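PDB 3LHO: putative hydrolase from Shewanella frigidimarina, which probably acts as an iron(II)-dependent dioxygenase of the 2-oxoadipate dioxygenase/decarboxylase family, with a nickel ion bound at its metal site in this crystal. Local coordinates for residues Ala12-Gln15 with Asp16-Lys19; His3-Val6 with Asn7-Phe10. All coordinates share one frame; numbering follows the deposited sequence.

In the fold
The chain starts in a loop and enters helix 6-20, which carries both contacts. Contact 2 comes first, where His3-Val6 lead into Asn7-Phe10. Contact 1 follows further along the same helix, between Ala12-Gln15 and Asp16-Lys19. In each, the two segments are consecutive, so no long loop is closed. The contacts lie in series; neither nests in nor crosses the other. Their centres are about 13 Å apart, and they meet where Ala12 CB lies 4.3 Å from His3 NE2. Contact 2 packs the start of the helix against helix 54-62 and nearby loops. Contact 1 packs its later turns against helix 22-32 and strand 165-169, close to the metal site.

Contact 1: residues Ala12-Gln15 with Asp16-Lys19; sequences ALWQ and DYIK
Ile18 lays a methyl group over the indole of Trp14, one turn earlier on helix 6-20. This i to i+4 packing is a CH-pi contact. CG2 of Ile18 stands 3.7 Å from the centroid of the Trp14 six-membered ring, 25° off the ring normal. The methyl is shifted away from the ring centre, and the indole atom nearest to Ile18 CG2 is Trp14 CE2, at 3.4 Å. The other branch of Ile18 runs beside Gln15. CG1 sits between the backbone N and the carbonyl carbon (chi1 63°), and the extended step beyond it brings CD1 of Ile18 to 3.5 Å from OE1 of Gln15.

Tyr17 meets the indole at another place. Its CD2 lies 3.7 Å from Trp14 CE3, and the six-membered rings meet obliquely, with planes at 44°. Phe166 of strand 165-169 meets both rings and is edge-to-face with Trp14. The Tyr17 hydroxyl is hydrogen-bonded to Phe233 O, which fixes the far end of the ring. The Tyr17 side chain also touches His165, which binds the nickel together with His41 and Glu235. Tyr17 is thus a second-shell neighbour of the metal site.

The backbone sets the spacing of these side chains. Ile18 N donates to Trp14 O, and Tyr17 N donates to Leu13 O at 2.9 Å. Asp16 forms a salt bridge with Arg162 through OD2. A water bridges this carboxylate to the helix backbone: it donates to Asp16 OD2 at 2.7 Å and to Leu13 O at 2.9 Å, so Leu13 O accepts two bonds.

Contact 2: residues His3-Val6 with Asn7-Phe10; sequences HTDV and NALF. With SO4 (sulfate ion), chain E.
Asp5 caps the start of helix 6-20 by accepting from Ala8 N. It is the N-cap residue, and its OD1 lies 2.9 Å from Ala8 N, using the anti lone pair. CG of Asp5 is anti to the backbone N (chi1 -177°), which turns the carboxylate back over the first turn. The main chain adds two bonds, Leu9 N to Asp5 O at 3.1 Å and Phe10 N to Val6 O at 3.2 Å.

CH-pi and apolar contacts flank the cap. Leu9 CA lies over one face of the His3 ring, a CH-pi contact, 4.0 Å from the centroid and almost on the normal. CD2 of His3 also reaches Leu9 CD1, at 3.6 Å. CG2 of Val6 packs on Phe10 CE2 at 3.5 Å.

Polar groups of the loop hold a sulfate, probably from the crystallisation liquor. His3 ND1 donates to its O3 and Asp5 N to its O2, both at 2.5 Å, so short that the exact lengths are doubtful. Thr4 OG1 donates to O4. His3 NE2 is hydrogen-bonded to Tyr131 OH. An alanine in place of His3 would probably take one donor from the sulfate, lose the ring that lies over Leu9 CA and leave Tyr131 OH without this bond.

Further out, Asn7 OD1 bonds to Gln91 NE2, while Leu9 and Phe10 pack against Phe61 of helix 54-62.

Contact 1: residues Ala12-Gln15 with Asp16-Lys19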
loop_
_atom_site.group_PDB
_atom_site.type_symbol
_atom_site.label_atom_id
_atom_site.label_comp_id
_atom_site.label_asym_id
_atom_site.label_seq_id
_atom_site.Cartn_x
_atom_site.Cartn_y
_atom_site.Cartn_z
ATOM N N ALA A 12 2.183 1.545 14.323
ATOM C CA ALA A 12 1.126 0.557 14.441
ATOM C C ALA A 12 0.816 -0.075 13.082
ATOM O O ALA A 12 0.604 -1.309 12.971
ATOM C CB ALA A 12 -0.133 1.200 15.077
ATOM N N LEU A 13 0.848 0.736 12.029
ATOM C CA LEU A 13 0.634 0.222 10.700
ATOM C C LEU A 13 1.739 -0.753 10.278
ATOM O O LEU A 13 1.475 -1.783 9.650
ATOM C CB LEU A 13 0.535 1.374 9.676
ATOM C CG LEU A 13 -0.007 1.085 8.286
ATOM C CD1 LEU A 13 -1.551 0.836 8.254
ATOM C CD2 LEU A 13 0.353 2.235 7.321
ATOM N N TRP A 14 2.972 -0.388 10.572
ATOM C CA TRP A 14 4.131 -1.239 10.291
ATOM C C TRP A 14 4.098 -2.540 11.079
ATOM O O TRP A 14 4.358 -3.603 10.527
ATOM C CB TRP A 14 5.406 -0.459 10.591
ATOM C CG TRP A 14 6.696 -1.252 10.466
ATOM C CD1 TRP A 14 7.421 -1.800 11.493
ATOM C CD2 TRP A 14 7.404 -1.557 9.258
ATOM N NE1 TRP A 14 8.539 -2.447 10.988
ATOM C CE2 TRP A 14 8.550 -2.317 9.619
ATOM C CE3 TRP A 14 7.186 -1.270 7.909
ATOM C CZ2 TRP A 14 9.481 -2.771 8.679
ATOM C CZ3 TRP A 14 8.110 -1.728 6.976
ATOM C CH2 TRP A 14 9.240 -2.472 7.362
ATOM N N GLN A 15 3.760 -2.475 12.355
ATOM C CA GLN A 15 3.680 -3.729 13.158
ATOM C C GLN A 15 2.684 -4.730 12.554
ATOM O O GLN A 15 2.945 -5.938 12.501
ATOM C CB GLN A 15 3.340 -3.483 14.645
ATOM C CG GLN A 15 4.545 -2.948 15.487
ATOM C CD GLN A 15 5.856 -3.782 15.316
ATOM O OE1 GLN A 15 5.819 -5.018 15.216
ATOM N NE2 GLN A 15 7.002 -3.099 15.286
ATOM N N ASP A 16 1.565 -4.208 12.073
ATOM C CA ASP A 16 0.564 -5.012 11.408
ATOM C C ASP A 16 1.023 -5.544 10.059
ATOM O O ASP A 16 0.827 -6.729 9.763
ATOM C CB ASP A 16 -0.750 -4.264 11.275
ATOM C CG ASP A 16 -1.748 -5.064 10.521
ATOM O OD1 ASP A 16 -2.293 -6.003 11.074
ATOM O OD2 ASP A 16 -1.926 -4.845 9.308
ATOM N N TYR A 17 1.623 -4.665 9.259
ATOM C CA TYR A 17 2.160 -5.008 7.953
ATOM C C TYR A 17 3.210 -6.112 7.939
ATOM O O TYR A 17 3.176 -6.981 7.047
ATOM C CB TYR A 17 2.766 -3.733 7.370
ATOM C CG TYR A 17 3.567 -3.838 6.063
ATOM C CD1 TYR A 17 2.924 -4.088 4.849
ATOM C CD2 TYR A 17 4.927 -3.574 6.056
ATOM C CE1 TYR A 17 3.627 -4.125 3.638
ATOM C CE2 TYR A 17 5.668 -3.595 4.852
ATOM C CZ TYR A 17 5.023 -3.883 3.655
ATOM O OH TYR A 17 5.747 -3.856 2.488
ATOM N N ILE A 18 4.149 -6.064 8.888
ATOM C CA ILE A 18 5.226 -7.068 8.937
ATOM C C ILE A 18 4.718 -8.462 9.318
ATOM O O ILE A 18 5.360 -9.450 8.997
ATOM C CB ILE A 18 6.457 -6.665 9.844
ATOM C CG1 ILE A 18 6.065 -6.502 11.317
ATOM C CG2 ILE A 18 7.172 -5.423 9.303
ATOM C CD1 ILE A 18 7.297 -6.254 12.257
ATOM N N LYS A 19 3.554 -8.551 9.959
ATOM C CA LYS A 19 2.923 -9.822 10.184
ATOM C C LYS A 19 2.579 -10.513 8.879
ATOM O O LYS A 19 2.678 -11.723 8.806
ATOM C CB LYS A 19 1.663 -9.698 11.047
ATOM C CG LYS A 19 1.907 -9.179 12.436
ATOM C CD LYS A 19 0.567 -8.963 13.156
ATOM C CE LYS A 19 0.756 -8.333 14.506
ATOM N NZ LYS A 19 -0.583 -8.061 15.102
HETATM O O HOH W 1 -0.853 -2.720 8.125
#

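Contact 2: residues His3-Val6 with Asn7-Phe10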
loop_
_atom_site.group_PDB
_atom_site.type_symbol
_atom_site.label_atom_id
_atom_site.label_comp_id
_atom_site.label_asym_id
_atom_site.label_seq_id
_atom_site.Cartn_x
_atom_site.Cartn_y
_atom_site.Cartn_z
ATOM N N HIS A 3 -5.586 8.197 15.987
ATOM C CA HIS A 3 -4.241 8.543 16.471
ATOM C C HIS A 3 -4.069 10.074 16.433
ATOM O O HIS A 3 -4.551 10.742 15.496
ATOM C CB HIS A 3 -3.129 7.861 15.619
ATOM C CG HIS A 3 -2.963 6.394 15.900
ATOM N ND1 HIS A 3 -2.142 5.912 16.901
ATOM C CD2 HIS A 3 -3.516 5.305 15.307
ATOM C CE1 HIS A 3 -2.197 4.589 16.912
ATOM N NE2 HIS A 3 -3.034 4.198 15.966
ATOM N N THR A 4 -3.393 10.605 17.447
ATOM C CA THR A 4 -3.001 12.021 17.496
ATOM C C THR A 4 -1.511 12.234 17.111
ATOM O O THR A 4 -1.082 13.353 16.824
ATOM C CB THR A 4 -3.266 12.596 18.884
ATOM O OG1 THR A 4 -2.548 11.823 19.855
ATOM C CG2 THR A 4 -4.787 12.541 19.221
ATOM N N ASP A 5 -0.739 11.158 17.083
ATOM C CA ASP A 5 0.684 11.233 16.762
ATOM C C ASP A 5 1.029 10.381 15.528
ATOM O O ASP A 5 0.729 9.183 15.470
ATOM C CB ASP A 5 1.494 10.771 17.960
ATOM C CG ASP A 5 2.978 10.892 17.728
ATOM O OD1 ASP A 5 3.508 10.008 17.065
ATOM O OD2 ASP A 5 3.605 11.861 18.205
ATOM N N VAL A 6 1.648 11.051 14.550
ATOM C CA VAL A 6 2.000 10.495 13.248
ATOM C C VAL A 6 2.967 9.335 13.406
ATOM O O VAL A 6 2.775 8.306 12.779
ATOM C CB VAL A 6 2.532 11.581 12.305
ATOM C CG1 VAL A 6 3.804 12.240 12.850
ATOM C CG2 VAL A 6 2.733 11.026 10.895
ATOM N N ASN A 7 3.925 9.449 14.335
ATOM C CA ASN A 7 4.856 8.348 14.534
ATOM C C ASN A 7 4.162 7.121 15.063
ATOM O O ASN A 7 4.431 6.040 14.594
ATOM C CB ASN A 7 6.048 8.755 15.405
ATOM C CG ASN A 7 6.918 9.753 14.717
ATOM O OD1 ASN A 7 7.295 9.576 13.558
ATOM N ND2 ASN A 7 7.207 10.849 15.401
ATOM N N ALA A 8 3.254 7.296 16.024
ATOM C CA ALA A 8 2.491 6.191 16.568
ATOM C C ALA A 8 1.636 5.485 15.508
ATOM O O ALA A 8 1.517 4.267 15.529
ATOM C CB ALA A 8 1.607 6.674 17.728
ATOM N N LEU A 9 1.042 6.248 14.577
ATOM C CA LEU A 9 0.211 5.662 13.520
ATOM C C LEU A 9 1.012 4.759 12.595
ATOM O O LEU A 9 0.644 3.608 12.368
ATOM C CB LEU A 9 -0.516 6.755 12.707
ATOM C CG LEU A 9 -1.366 6.342 11.506
ATOM C CD1 LEU A 9 -2.385 5.247 11.890
ATOM C CD2 LEU A 9 -2.071 7.539 10.930
ATOM N N PHE A 10 2.123 5.271 12.078
ATOM C CA PHE A 10 2.995 4.454 11.261
ATOM C C PHE A 10 3.650 3.280 12.003
ATOM O O PHE A 10 3.754 2.209 11.422
ATOM C CB PHE A 10 4.011 5.324 10.539
ATOM C CG PHE A 10 3.391 6.176 9.468
ATOM C CD1 PHE A 10 2.838 5.596 8.353
ATOM C CD2 PHE A 10 3.318 7.567 9.600
ATOM C CE1 PHE A 10 2.263 6.377 7.366
ATOM C CE2 PHE A 10 2.768 8.345 8.604
ATOM C CZ PHE A 10 2.225 7.756 7.494
HETATM S S SO4 E . -1.516 8.268 19.459
HETATM O O1 SO4 E . -0.334 8.498 20.289
HETATM O O2 SO4 E . -1.343 8.940 18.183
HETATM O O3 SO4 E . -1.671 6.827 19.232
HETATM O O4 SO4 E . -2.708 8.829 20.092
#